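Local coordinates for protein autolysin E (Staphylococcus aureus, PDB 4PI8) that probably cleaves the NAG-NAM glycan strands of bacterial peptidoglycan as a glycosidase, and is captured here as a catalytic mutant with the disaccharide bound, at residues D58-V63 and E170-N175; V102-V107 and H192-D197; F131-F136 and A164-N169. The protein carries 1 engineered substitution. All coordinates share one frame; numbering follows the deposited sequence. Where two conformers were deposited one is given.

Contact 1. Residues D58-V63 and E170-N175. With AMU (N-acetyl-beta-muramic acid), chain B.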
loop_
_atom_site.group_PDB
_atom_site.type_symbol
_atom_site.label_atom_id
_atom_site.label_comp_id
_atom_site.label_asym_id
_atom_site.label_seq_id
_atom_site.Cartn_x
_atom_site.Cartn_y
_atom_site.Cartn_z
ATOM N N ASP A 58 7.774 0.081 11.238
ATOM C CA ASP A 58 8.395 -0.827 10.322
ATOM C C ASP A 58 7.428 -1.975 10.039
ATOM O O ASP A 58 6.983 -2.663 10.979
ATOM C CB ASP A 58 9.678 -1.338 10.989
ATOM C CG ASP A 58 10.434 -2.319 10.193
ATOM O OD1 ASP A 58 10.030 -2.826 9.156
ATOM O OD2 ASP A 58 11.611 -2.650 10.617
ATOM N N ILE A 59 7.001 -2.114 8.779
ATOM C CA ILE A 59 6.069 -3.171 8.328
ATOM C C ILE A 59 6.738 -4.333 7.652
ATOM O O ILE A 59 6.099 -5.186 7.039
ATOM C CB ILE A 59 4.889 -2.549 7.501
ATOM C CG1 ILE A 59 5.434 -1.607 6.423
ATOM C CG2 ILE A 59 3.925 -1.864 8.436
ATOM C CD1 ILE A 59 4.423 -1.122 5.430
ATOM N N THR A 60 8.063 -4.401 7.833
ATOM C CA THR A 60 8.838 -5.521 7.360
ATOM C C THR A 60 8.985 -6.530 8.443
ATOM O O THR A 60 9.841 -7.454 8.170
ATOM C CB THR A 60 10.237 -5.073 6.830
ATOM O OG1 THR A 60 11.109 -4.826 7.961
ATOM C CG2 THR A 60 10.140 -3.894 6.001
ATOM N N GLU A 61 8.366 -6.312 9.607
ATOM C CA GLU A 61 8.332 -7.242 10.746
ATOM C C GLU A 61 6.943 -7.854 10.827
ATOM O O GLU A 61 5.906 -7.149 10.900
ATOM C CB GLU A 61 8.620 -6.552 12.061
ATOM C CG GLU A 61 9.973 -5.865 12.294
ATOM C CD GLU A 61 11.191 -6.641 11.828
ATOM O OE1 GLU A 61 11.168 -7.894 11.746
ATOM O OE2 GLU A 61 12.201 -5.949 11.541
ATOM N N LYS A 62 6.948 -9.153 10.953
ATOM C CA LYS A 62 5.741 -9.976 10.970
ATOM C C LYS A 62 5.006 -9.860 12.263
ATOM O O LYS A 62 5.577 -9.388 13.283
ATOM C CB LYS A 62 6.102 -11.379 10.714
ATOM C CG LYS A 62 6.789 -11.554 9.364
ATOM C CD LYS A 62 7.128 -12.996 9.053
ATOM C CE LYS A 62 8.278 -13.473 9.931
ATOM N NZ LYS A 62 8.651 -14.858 9.590
ATOM N N VAL A 63 3.739 -10.243 12.240
ATOM C CA VAL A 63 2.922 -10.188 13.429
ATOM C C VAL A 63 2.302 -11.570 13.708
ATOM O O VAL A 63 2.020 -12.356 12.795
ATOM C CB VAL A 63 1.830 -9.102 13.413
ATOM C CG1 VAL A 63 2.467 -7.735 13.512
ATOM C CG2 VAL A 63 0.938 -9.245 12.215
ATOM N N GLU A 170 10.249 -4.513 -4.322
ATOM C CA GLU A 170 10.402 -3.181 -4.895
ATOM C C GLU A 170 10.421 -2.044 -3.892
ATOM O O GLU A 170 11.004 -1.008 -4.161
ATOM C CB GLU A 170 9.335 -2.886 -5.935
ATOM C CG GLU A 170 9.311 -3.980 -6.998
ATOM C CD GLU A 170 10.648 -4.191 -7.684
ATOM O OE1 GLU A 170 11.341 -3.175 -7.981
ATOM O OE2 GLU A 170 10.974 -5.387 -7.912
ATOM N N TYR A 171 9.774 -2.196 -2.726
ATOM C CA TYR A 171 9.729 -1.183 -1.697
ATOM C C TYR A 171 10.597 -1.561 -0.514
ATOM O O TYR A 171 11.528 -0.808 -0.108
ATOM C CB TYR A 171 8.264 -0.831 -1.303
ATOM C CG TYR A 171 7.643 0.028 -2.361
ATOM C CD1 TYR A 171 7.132 -0.531 -3.535
ATOM C CD2 TYR A 171 7.626 1.409 -2.251
ATOM C CE1 TYR A 171 6.606 0.240 -4.567
ATOM C CE2 TYR A 171 7.131 2.187 -3.305
ATOM C CZ TYR A 171 6.627 1.599 -4.428
ATOM O OH TYR A 171 6.154 2.396 -5.442
ATOM N N PHE A 172 10.329 -2.696 0.140
ATOM C CA PHE A 172 11.072 -2.997 1.346
ATOM C C PHE A 172 12.594 -3.158 1.066
ATOM O O PHE A 172 13.425 -2.732 1.852
ATOM C CB PHE A 172 10.547 -4.219 2.095
ATOM C CG PHE A 172 9.124 -4.123 2.575
ATOM C CD1 PHE A 172 8.445 -2.925 2.634
ATOM C CD2 PHE A 172 8.529 -5.239 3.091
ATOM C CE1 PHE A 172 7.190 -2.856 3.176
ATOM C CE2 PHE A 172 7.284 -5.151 3.656
ATOM C CZ PHE A 172 6.589 -3.977 3.702
ATOM N N GLU A 173 12.926 -3.778 -0.037
ATOM C CA GLU A 173 14.340 -3.947 -0.430
ATOM C C GLU A 173 14.946 -2.651 -0.924
ATOM O O GLU A 173 16.184 -2.592 -1.091
ATOM C CB GLU A 173 14.484 -5.043 -1.458
ATOM C CG GLU A 173 14.206 -6.445 -0.918
ATOM C CD GLU A 173 15.127 -6.848 0.172
ATOM O OE1 GLU A 173 16.383 -6.818 -0.040
ATOM O OE2 GLU A 173 14.685 -7.130 1.261
ATOM N N ASN A 174 14.140 -1.624 -1.104
ATOM C CA ASN A 174 14.585 -0.263 -1.485
ATOM C C ASN A 174 14.616 0.658 -0.279
ATOM O O ASN A 174 14.557 1.881 -0.458
ATOM C CB ASN A 174 13.702 0.305 -2.595
ATOM C CG ASN A 174 14.271 1.563 -3.245
ATOM O OD1 ASN A 174 15.481 1.538 -3.596
ATOM N ND2 ASN A 174 13.505 2.650 -3.317
ATOM N N ASN A 175 14.603 0.124 0.949
ATOM C CA ASN A 175 14.635 0.907 2.144
ATOM C C ASN A 175 13.438 1.835 2.364
ATOM O O ASN A 175 13.489 2.798 3.138
ATOM C CB ASN A 175 15.963 1.706 2.220
ATOM C CG ASN A 175 16.287 2.173 3.620
ATOM O OD1 ASN A 175 16.050 1.452 4.617
ATOM N ND2 ASN A 175 16.870 3.397 3.736
HETATM C C1 AMU B . 0.792 4.934 -8.370
HETATM C C2 AMU B . 1.829 3.942 -8.810
HETATM C C3 AMU B . 3.195 4.633 -8.948
HETATM C C4 AMU B . 3.031 5.852 -9.886
HETATM C C5 AMU B . 1.857 6.679 -9.448
HETATM C C6 AMU B . 1.640 7.878 -10.375
HETATM C C7 AMU B . 2.196 1.562 -8.143
HETATM C C8 AMU B . 2.435 0.651 -6.959
HETATM C C9 AMU B . 5.157 3.322 -8.458
HETATM C C10 AMU B . 5.621 1.954 -8.775
HETATM C C11 AMU B . 6.316 4.315 -8.428
HETATM O O1 AMU B . -0.490 4.332 -8.282
HETATM O O3 AMU B . 4.197 3.744 -9.431
HETATM O O4 AMU B . 4.285 6.549 -9.799
HETATM O O5 AMU B . 0.688 5.900 -9.423
HETATM O O6 AMU B . 0.651 8.787 -9.881
HETATM O O7 AMU B . 2.096 1.121 -9.268
HETATM O O10 AMU B . 6.039 1.197 -7.850
HETATM O O11 AMU B . 5.638 1.572 -10.015
HETATM N N2 AMU B . 1.983 2.834 -7.832
#

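Contact 2. Residues V102-V107 and H192-D197. With AMU (N-acetyl-beta-muramic acid), chain B; NAG (2-acetamido-2-deoxy-beta-D-glucopyranose), chain C; SO4 (sulfate ion), chain N.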
loop_
_atom_site.group_PDB
_atom_site.type_symbol
_atom_site.label_atom_id
_atom_site.label_comp_id
_atom_site.label_asym_id
_atom_site.label_seq_id
_atom_site.Cartn_x
_atom_site.Cartn_y
_atom_site.Cartn_z
ATOM N N VAL A 102 -3.246 -6.939 4.757
ATOM C CA VAL A 102 -4.694 -6.964 4.742
ATOM C C VAL A 102 -5.200 -5.559 4.624
ATOM O O VAL A 102 -6.137 -5.271 3.858
ATOM C CB VAL A 102 -5.255 -7.666 5.999
ATOM C CG1 VAL A 102 -6.736 -7.352 6.167
ATOM C CG2 VAL A 102 -4.982 -9.199 5.903
ATOM N N SER A 103 -4.694 -4.640 5.490
ATOM C CA SER A 103 -5.181 -3.272 5.490
ATOM C C SER A 103 -4.991 -2.582 4.164
ATOM O O SER A 103 -5.880 -1.862 3.673
ATOM C CB SER A 103 -4.555 -2.457 6.656
ATOM O OG SER A 103 -4.808 -3.075 7.922
ATOM N N HIS A 104 -3.837 -2.742 3.551
ATOM C CA HIS A 104 -3.553 -2.208 2.235
ATOM C C HIS A 104 -4.558 -2.764 1.242
ATOM O O HIS A 104 -5.154 -1.988 0.462
ATOM C CB HIS A 104 -2.104 -2.492 1.889
ATOM C CG HIS A 104 -1.623 -1.848 0.628
ATOM N ND1 HIS A 104 -0.305 -1.843 0.277
ATOM C CD2 HIS A 104 -2.304 -1.228 -0.372
ATOM C CE1 HIS A 104 -0.170 -1.217 -0.866
ATOM N NE2 HIS A 104 -1.360 -0.837 -1.286
ATOM N N ALA A 105 -4.740 -4.077 1.201
ATOM C CA ALA A 105 -5.691 -4.673 0.242
ATOM C C ALA A 105 -7.049 -4.128 0.466
ATOM O O ALA A 105 -7.773 -3.894 -0.563
ATOM C CB ALA A 105 -5.681 -6.183 0.368
ATOM N N LEU A 106 -7.493 -3.930 1.692
ATOM C CA LEU A 106 -8.847 -3.412 1.943
ATOM C C LEU A 106 -8.985 -1.994 1.409
ATOM O O LEU A 106 -10.011 -1.661 0.788
ATOM C CB LEU A 106 -9.173 -3.466 3.407
ATOM C CG LEU A 106 -9.331 -4.861 3.998
ATOM C CD1 LEU A 106 -9.451 -4.845 5.524
ATOM C CD2 LEU A 106 -10.538 -5.588 3.352
ATOM N N VAL A 107 -8.014 -1.129 1.626
ATOM C CA VAL A 107 -8.046 0.235 1.037
ATOM C C VAL A 107 -8.063 0.163 -0.461
ATOM O O VAL A 107 -8.901 0.872 -1.133
ATOM C CB VAL A 107 -6.856 1.054 1.605
ATOM C CG1 VAL A 107 -6.598 2.383 0.828
ATOM C CG2 VAL A 107 -7.084 1.276 3.097
ATOM N N HIS A 192 9.575 7.111 -7.001
ATOM C CA HIS A 192 9.253 5.779 -6.491
ATOM C C HIS A 192 8.284 5.861 -5.315
ATOM O O HIS A 192 8.530 5.194 -4.271
ATOM C CB HIS A 192 10.507 4.960 -6.159
ATOM C CG HIS A 192 10.217 3.500 -6.180
ATOM N ND1 HIS A 192 10.086 2.746 -5.023
ATOM C CD2 HIS A 192 9.846 2.686 -7.202
ATOM C CE1 HIS A 192 9.708 1.523 -5.345
ATOM N NE2 HIS A 192 9.541 1.452 -6.654
ATOM N N GLN A 193 7.184 6.526 -5.513
ATOM C CA GLN A 193 6.137 6.675 -4.447
ATOM C C GLN A 193 4.953 5.816 -4.793
ATOM O O GLN A 193 4.495 5.700 -5.919
ATOM C CB GLN A 193 5.783 8.135 -4.312
ATOM C CG GLN A 193 6.978 8.876 -3.727
ATOM C CD GLN A 193 6.900 10.381 -3.480
ATOM O OE1 GLN A 193 7.832 10.891 -2.878
ATOM N NE2 GLN A 193 5.898 11.045 -3.960
ATOM N N TYR A 194 4.379 5.209 -3.735
ATOM C CA TYR A 194 3.412 4.126 -3.984
ATOM C C TYR A 194 2.124 4.630 -4.519
ATOM O O TYR A 194 1.428 3.894 -5.255
ATOM C CB TYR A 194 3.206 3.320 -2.687
ATOM C CG TYR A 194 2.692 1.887 -2.972
ATOM C CD1 TYR A 194 1.326 1.674 -3.233
ATOM C CD2 TYR A 194 3.529 0.836 -2.995
ATOM C CE1 TYR A 194 0.900 0.411 -3.592
ATOM C CE2 TYR A 194 3.079 -0.447 -3.362
ATOM C CZ TYR A 194 1.773 -0.604 -3.645
ATOM O OH TYR A 194 1.355 -1.924 -3.977
ATOM N N ALA A 195 1.697 5.831 -4.124
ATOM C CA ALA A 195 0.395 6.313 -4.461
ATOM C C ALA A 195 0.388 7.809 -4.626
ATOM O O ALA A 195 1.278 8.474 -4.062
ATOM C CB ALA A 195 -0.566 5.897 -3.377
ATOM N N SER A 196 -0.605 8.334 -5.372
ATOM C CA SER A 196 -0.804 9.791 -5.464
ATOM C C SER A 196 -1.685 10.369 -4.413
ATOM O O SER A 196 -1.590 11.531 -4.098
ATOM C CB SER A 196 -1.298 10.164 -6.859
ATOM O OG SER A 196 -2.597 9.653 -7.096
ATOM N N ASP A 197 -2.574 9.545 -3.822
ATOM C CA ASP A 197 -3.456 10.029 -2.781
ATOM C C ASP A 197 -2.604 10.522 -1.594
ATOM O O ASP A 197 -1.910 9.734 -0.968
ATOM C CB ASP A 197 -4.410 8.897 -2.372
ATOM C CG ASP A 197 -5.364 9.273 -1.284
ATOM O OD1 ASP A 197 -5.402 10.368 -0.720
ATOM O OD2 ASP A 197 -6.099 8.294 -0.938
HETATM C C1 AMU B . 0.792 4.934 -8.370
HETATM C C2 AMU B . 1.829 3.942 -8.810
HETATM C C3 AMU B . 3.195 4.633 -8.948
HETATM C C4 AMU B . 3.031 5.852 -9.886
HETATM C C5 AMU B . 1.857 6.679 -9.448
HETATM C C6 AMU B . 1.640 7.878 -10.375
HETATM C C7 AMU B . 2.196 1.562 -8.143
HETATM C C8 AMU B . 2.435 0.651 -6.959
HETATM C C9 AMU B . 5.157 3.322 -8.458
HETATM C C10 AMU B . 5.621 1.954 -8.775
HETATM C C11 AMU B . 6.316 4.315 -8.428
HETATM O O1 AMU B . -0.490 4.332 -8.282
HETATM O O3 AMU B . 4.197 3.744 -9.431
HETATM O O4 AMU B . 4.285 6.549 -9.799
HETATM O O5 AMU B . 0.688 5.900 -9.423
HETATM O O6 AMU B . 0.651 8.787 -9.881
HETATM O O7 AMU B . 2.096 1.121 -9.268
HETATM O O10 AMU B . 6.039 1.197 -7.850
HETATM O O11 AMU B . 5.638 1.572 -10.015
HETATM N N2 AMU B . 1.983 2.834 -7.832
HETATM C C1 NAG C . 4.831 6.910 -11.055
HETATM C C2 NAG C . 6.056 7.748 -10.671
HETATM C C3 NAG C . 6.761 8.191 -11.964
HETATM C C4 NAG C . 7.019 6.966 -12.787
HETATM C C5 NAG C . 5.770 6.133 -13.021
HETATM C C6 NAG C . 6.162 4.829 -13.651
HETATM C C7 NAG C . 6.163 8.990 -8.503
HETATM C C8 NAG C . 5.820 10.249 -7.806
HETATM N N2 NAG C . 5.800 8.894 -9.795
HETATM O O3 NAG C . 7.996 8.800 -11.619
HETATM O O4 NAG C . 7.466 7.370 -14.078
HETATM O O5 NAG C . 5.213 5.757 -11.761
HETATM O O6 NAG C . 4.912 4.221 -13.980
HETATM O O7 NAG C . 6.758 8.067 -7.933
HETATM S S SO4 N . -3.174 6.022 -6.336
HETATM O O1 SO4 N . -3.206 4.623 -5.818
HETATM O O2 SO4 N . -1.939 6.227 -7.045
HETATM O O3 SO4 N . -3.513 6.971 -5.235
HETATM O O4 SO4 N . -4.243 6.170 -7.405
#

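Contact 3. Residues F131-F136 and A164-N169. With AMU (N-acetyl-beta-muramic acid), chain B.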
loop_
_atom_site.group_PDB
_atom_site.type_symbol
_atom_site.label_atom_id
_atom_site.label_comp_id
_atom_site.label_asym_id
_atom_site.label_seq_id
_atom_site.Cartn_x
_atom_site.Cartn_y
_atom_site.Cartn_z
ATOM N N PHE A 131 -3.496 -4.444 -4.789
ATOM C CA PHE A 131 -2.609 -3.479 -4.127
ATOM C C PHE A 131 -2.332 -2.232 -4.957
ATOM O O PHE A 131 -1.296 -1.567 -4.716
ATOM C CB PHE A 131 -1.335 -4.136 -3.587
ATOM C CG PHE A 131 -1.598 -5.321 -2.694
ATOM C CD1 PHE A 131 -1.790 -5.147 -1.346
ATOM C CD2 PHE A 131 -1.657 -6.579 -3.227
ATOM C CE1 PHE A 131 -2.043 -6.193 -0.489
ATOM C CE2 PHE A 131 -1.925 -7.647 -2.425
ATOM C CZ PHE A 131 -2.134 -7.471 -1.058
ATOM N N GLY A 132 -3.153 -1.963 -5.952
ATOM C CA GLY A 132 -2.929 -0.779 -6.756
ATOM C C GLY A 132 -1.628 -0.783 -7.474
ATOM O O GLY A 132 -0.987 0.313 -7.572
ATOM N N ILE A 133 -1.146 -1.874 -8.042
ATOM C CA ILE A 133 0.139 -2.017 -8.630
ATOM C C ILE A 133 0.050 -1.836 -10.143
ATOM O O ILE A 133 -0.563 -2.654 -10.859
ATOM C CB ILE A 133 0.818 -3.353 -8.264
ATOM C CG1 ILE A 133 0.970 -3.457 -6.737
ATOM C CG2 ILE A 133 2.148 -3.529 -8.944
ATOM C CD1 ILE A 133 1.244 -4.841 -6.220
ATOM N N GLY A 134 0.677 -0.773 -10.652
ATOM C CA GLY A 134 0.774 -0.553 -12.097
ATOM C C GLY A 134 -0.559 -0.196 -12.716
ATOM O O GLY A 134 -1.499 0.175 -12.050
ATOM N N ALA A 135 -0.597 -0.278 -14.063
ATOM C CA ALA A 135 -1.767 0.047 -14.808
ATOM C C ALA A 135 -2.698 -1.169 -14.812
ATOM O O ALA A 135 -2.250 -2.292 -15.089
ATOM C CB ALA A 135 -1.392 0.452 -16.243
ATOM N N PHE A 136 -3.924 -0.877 -14.434
ATOM C CA PHE A 136 -4.952 -1.918 -14.258
ATOM C C PHE A 136 -6.293 -1.436 -14.692
ATOM O O PHE A 136 -7.083 -0.950 -13.905
ATOM C CB PHE A 136 -4.950 -2.416 -12.792
ATOM C CG PHE A 136 -5.679 -3.736 -12.619
ATOM C CD1 PHE A 136 -5.144 -4.880 -13.178
ATOM C CD2 PHE A 136 -6.879 -3.778 -11.948
ATOM C CE1 PHE A 136 -5.866 -6.121 -13.067
ATOM C CE2 PHE A 136 -7.571 -5.006 -11.817
ATOM C CZ PHE A 136 -7.037 -6.129 -12.378
ATOM N N ALA A 164 2.367 -9.080 -2.349
ATOM C CA ALA A 164 3.364 -9.135 -1.315
ATOM C C ALA A 164 4.768 -9.198 -1.844
ATOM O O ALA A 164 5.715 -8.552 -1.333
ATOM C CB ALA A 164 3.084 -10.302 -0.340
ATOM N N LYS A 165 4.972 -10.065 -2.834
ATOM C CA LYS A 165 6.275 -10.200 -3.445
ATOM C C LYS A 165 6.772 -8.858 -4.023
ATOM O O LYS A 165 7.938 -8.474 -3.819
ATOM C CB LYS A 165 6.229 -11.242 -4.563
ATOM C CG LYS A 165 7.583 -11.491 -5.219
ATOM C CD LYS A 165 7.495 -12.495 -6.399
ATOM C CE LYS A 165 8.887 -12.661 -6.999
ATOM N NZ LYS A 165 8.795 -13.560 -8.198
ATOM N N PHE A 166 5.867 -8.170 -4.712
ATOM C CA PHE A 166 6.164 -6.849 -5.287
ATOM C C PHE A 166 6.534 -5.844 -4.165
ATOM O O PHE A 166 7.569 -5.129 -4.239
ATOM C CB PHE A 166 5.002 -6.354 -6.056
ATOM C CG PHE A 166 5.144 -4.913 -6.547
ATOM C CD1 PHE A 166 5.812 -4.632 -7.726
ATOM C CD2 PHE A 166 4.625 -3.868 -5.826
ATOM C CE1 PHE A 166 5.912 -3.304 -8.183
ATOM C CE2 PHE A 166 4.735 -2.570 -6.283
ATOM C CZ PHE A 166 5.383 -2.308 -7.460
ATOM N N ILE A 167 5.727 -5.760 -3.083
ATOM C CA ILE A 167 6.013 -4.815 -2.014
ATOM C C ILE A 167 7.357 -5.089 -1.389
ATOM O O ILE A 167 8.186 -4.207 -1.190
ATOM C CB ILE A 167 4.848 -4.836 -1.006
ATOM C CG1 ILE A 167 3.560 -4.307 -1.647
ATOM C CG2 ILE A 167 5.221 -4.053 0.250
ATOM C CD1 ILE A 167 2.294 -4.743 -1.007
ATOM N N ARG A 168 7.634 -6.359 -1.108
ATOM C CA ARG A 168 8.912 -6.720 -0.565
ATOM C C ARG A 168 10.060 -6.349 -1.518
ATOM O O ARG A 168 11.048 -5.733 -1.109
ATOM C CB ARG A 168 8.949 -8.240 -0.223
ATOM C CG ARG A 168 10.340 -8.878 -0.043
ATOM C CD ARG A 168 11.258 -8.234 0.970
ATOM N NE ARG A 168 10.800 -8.326 2.335
ATOM C CZ ARG A 168 11.400 -7.793 3.354
ATOM N NH1 ARG A 168 10.968 -7.873 4.578
ATOM N NH2 ARG A 168 12.547 -7.125 3.105
ATOM N N ASN A 169 9.952 -6.818 -2.754
ATOM C CA ASN A 169 11.109 -6.689 -3.691
ATOM C C ASN A 169 11.309 -5.292 -4.151
ATOM O O ASN A 169 12.471 -4.906 -4.354
ATOM C CB ASN A 169 10.926 -7.613 -4.862
ATOM C CG ASN A 169 11.201 -9.054 -4.506
ATOM O OD1 ASN A 169 11.863 -9.327 -3.555
ATOM N ND2 ASN A 169 10.675 -9.955 -5.294
HETATM C C1 AMU B . 0.792 4.934 -8.370
HETATM C C2 AMU B . 1.829 3.942 -8.810
HETATM C C3 AMU B . 3.195 4.633 -8.948
HETATM C C4 AMU B . 3.031 5.852 -9.886
HETATM C C5 AMU B . 1.857 6.679 -9.448
HETATM C C6 AMU B . 1.640 7.878 -10.375
HETATM C C7 AMU B . 2.196 1.562 -8.143
HETATM C C8 AMU B . 2.435 0.651 -6.959
HETATM C C9 AMU B . 5.157 3.322 -8.458
HETATM C C10 AMU B . 5.621 1.954 -8.775
HETATM C C11 AMU B . 6.316 4.315 -8.428
HETATM O O1 AMU B . -0.490 4.332 -8.282
HETATM O O3 AMU B . 4.197 3.744 -9.431
HETATM O O4 AMU B . 4.285 6.549 -9.799
HETATM O O5 AMU B . 0.688 5.900 -9.423
HETATM O O6 AMU B . 0.651 8.787 -9.881
HETATM O O7 AMU B . 2.096 1.121 -9.268
HETATM O O10 AMU B . 6.039 1.197 -7.850
HETATM O O11 AMU B . 5.638 1.572 -10.015
HETATM N N2 AMU B . 1.983 2.834 -7.832
#

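Contact 1. Residues D58-V63 and E170-N175
The Phe172 ring takes the methyl of Thr60 on one face: CG2 sits 3.7 Å from the ring centroid, 17° off the normal and displaced toward the CG side of the rim, a CH-pi contact. The far end of the same ring meets Ile59, whose CG1 lies 3.8 Å from Phe172 CZ, the two side chains crossing at about a right angle; the Ile59 carbonyl O approaches obliquely. The neighbouring Tyr171 leaves the helix at roughly a right angle to Phe172 and reaches the glycan pocket. Its edge meets the muramic acid carboxylate, with Tyr171 OH giving a hydrogen bond of 2.7 Å to AMU O10.

Asp58 OD1 accepts from Thr60 N at 2.8 Å on its anti side, tilted out of the carboxylate plane, forming an Asx turn. Its syn lone pair takes Thr60 OG1 at 2.6 Å; this second bond fixes chi1 at 78° and so turns CG2 to Phe172. A Schellman motif closes the helix, with Asn175, at positive phi, as its C-prime residue.

The cross-segment contact is thus apolar and buried: no hydrogen bond crosses it, Asp58 OD1 satisfies both Thr60 N and OG1, and the adjoining tyrosine supplies the polar grip on the muramic acid.

Contact 2. Residues V102-V107 and H192-D197
His104 and Tyr194 reach for each other from opposite directions, one from helix 98-108 and the other from the loop before helix 200-215. Their rings form an offset edge-to-face pair, centroids 4.9 Å apart and planes at 75°, with the imidazole edge directed at the phenol face. The leading atom is His104 CE1, 3.4 Å from Tyr194 CE1 and shifted toward the hydroxyl end of the ring. Both side chains have CG opposite the backbone N (chi1 -173° for His104, -157° for Tyr194), which stretches the rings across the gap between the segments; His104 CA and Tyr194 CA, 11.3 Å apart, are the nearest pair of the two backbones. Each ring is also tethered by a polar atom: His104 ND1 hydrogen-bonds to Tyr100 OH, and Tyr194 OH to the Phe131 carbonyl.

Over the centre of the Tyr194 ring lies the acetamido methyl of the muramic acid, AMU C8, 3.6 Å above the plane. The backbone of the same residue holds the other end of that acetamide, Tyr194 O accepting from AMU N2 at 2.8 Å. One residue earlier, Gln193 N donates a nearly straight bond to NAG O7, 2.9 Å away. Farther along, Ser196 N and Asp197 N bind a sulfate ion, probably from the crystallisation liquor, through its O2 and O3 respectively.

Backbone groups reading the two N-acetyl groups, with a tyrosine face beneath one methyl, make this loop a wall of the glycan-binding cleft in a lysozyme-clan glucosaminidase domain.

Contact 3. Residues F131-F136 and A164-N169
Ile133 lies against one face of the Phe166 ring in a CH-pi contact. Its CG2 stands almost exactly over the ring centre, 3.7 Å from the centroid and 7° off the normal. The longer branch reaches back along the ring toward its root, bringing Ile133 CD1 to 3.5 Å from Phe166 CD2. The chi1 of -59° sets CG1 beside the backbone N and CG2 opposite it, and both branches meet the ring, the two side chains running past each other in opposite senses.

A second, looser apolar contact joins Phe131 to Ile167, which cross at about a right angle with Phe131 CD1 4.1 Å from Ile167 CD1. The Phe131 ring continues into the core, where it packs edge-to-face with His104 and touches Leu101 and Ala105 of helix 98-108.

No hydrogen bond links the two segments; backbone groups of the loop bond the ligand and other parts of the chain, Ile133 O taking Asn129 ND2. Gly134 N donates a short, fairly straight hydrogen bond (2.7 Å, 166°) to the acetamide oxygen AMU O7, and the Gly132 carbonyl O comes within 3.5 Å of AMU C7 of the same group. Phe166 turns its edge to the lactyl carboxylate of the muramic acid, CZ lying 3.6 Å from AMU O10. Tyr147 also meets this ring edge-to-face.

The loop after strand 125-127 is thereby packed on helix 156-172 through Ile133 and Phe131 while its glycine backbone faces the muramic acid, forming another wall of the glycan pocket in this glucosaminidase domain.

All three contacts are buried, but contact 2 lies closest to the centre of the chain, about 3 Å between centres, whereas contact 1 is about 11 Å away. Contacts 1 and 3 use successive parts of helix 156-172 and are tied by the salt bridge between Arg168 and Glu173. Contact 2 brings helix 98-108 to the sugar-binding loop; Tyr194 OH joins it to contact 3. Across the segments each contact is aromatic or apolar: methyl on ring in contacts 1 and 3, ring on ring in contact 2. Muramic acid touches all three, gripped by a side-chain hydroxyl in contact 1 and by backbone in the others.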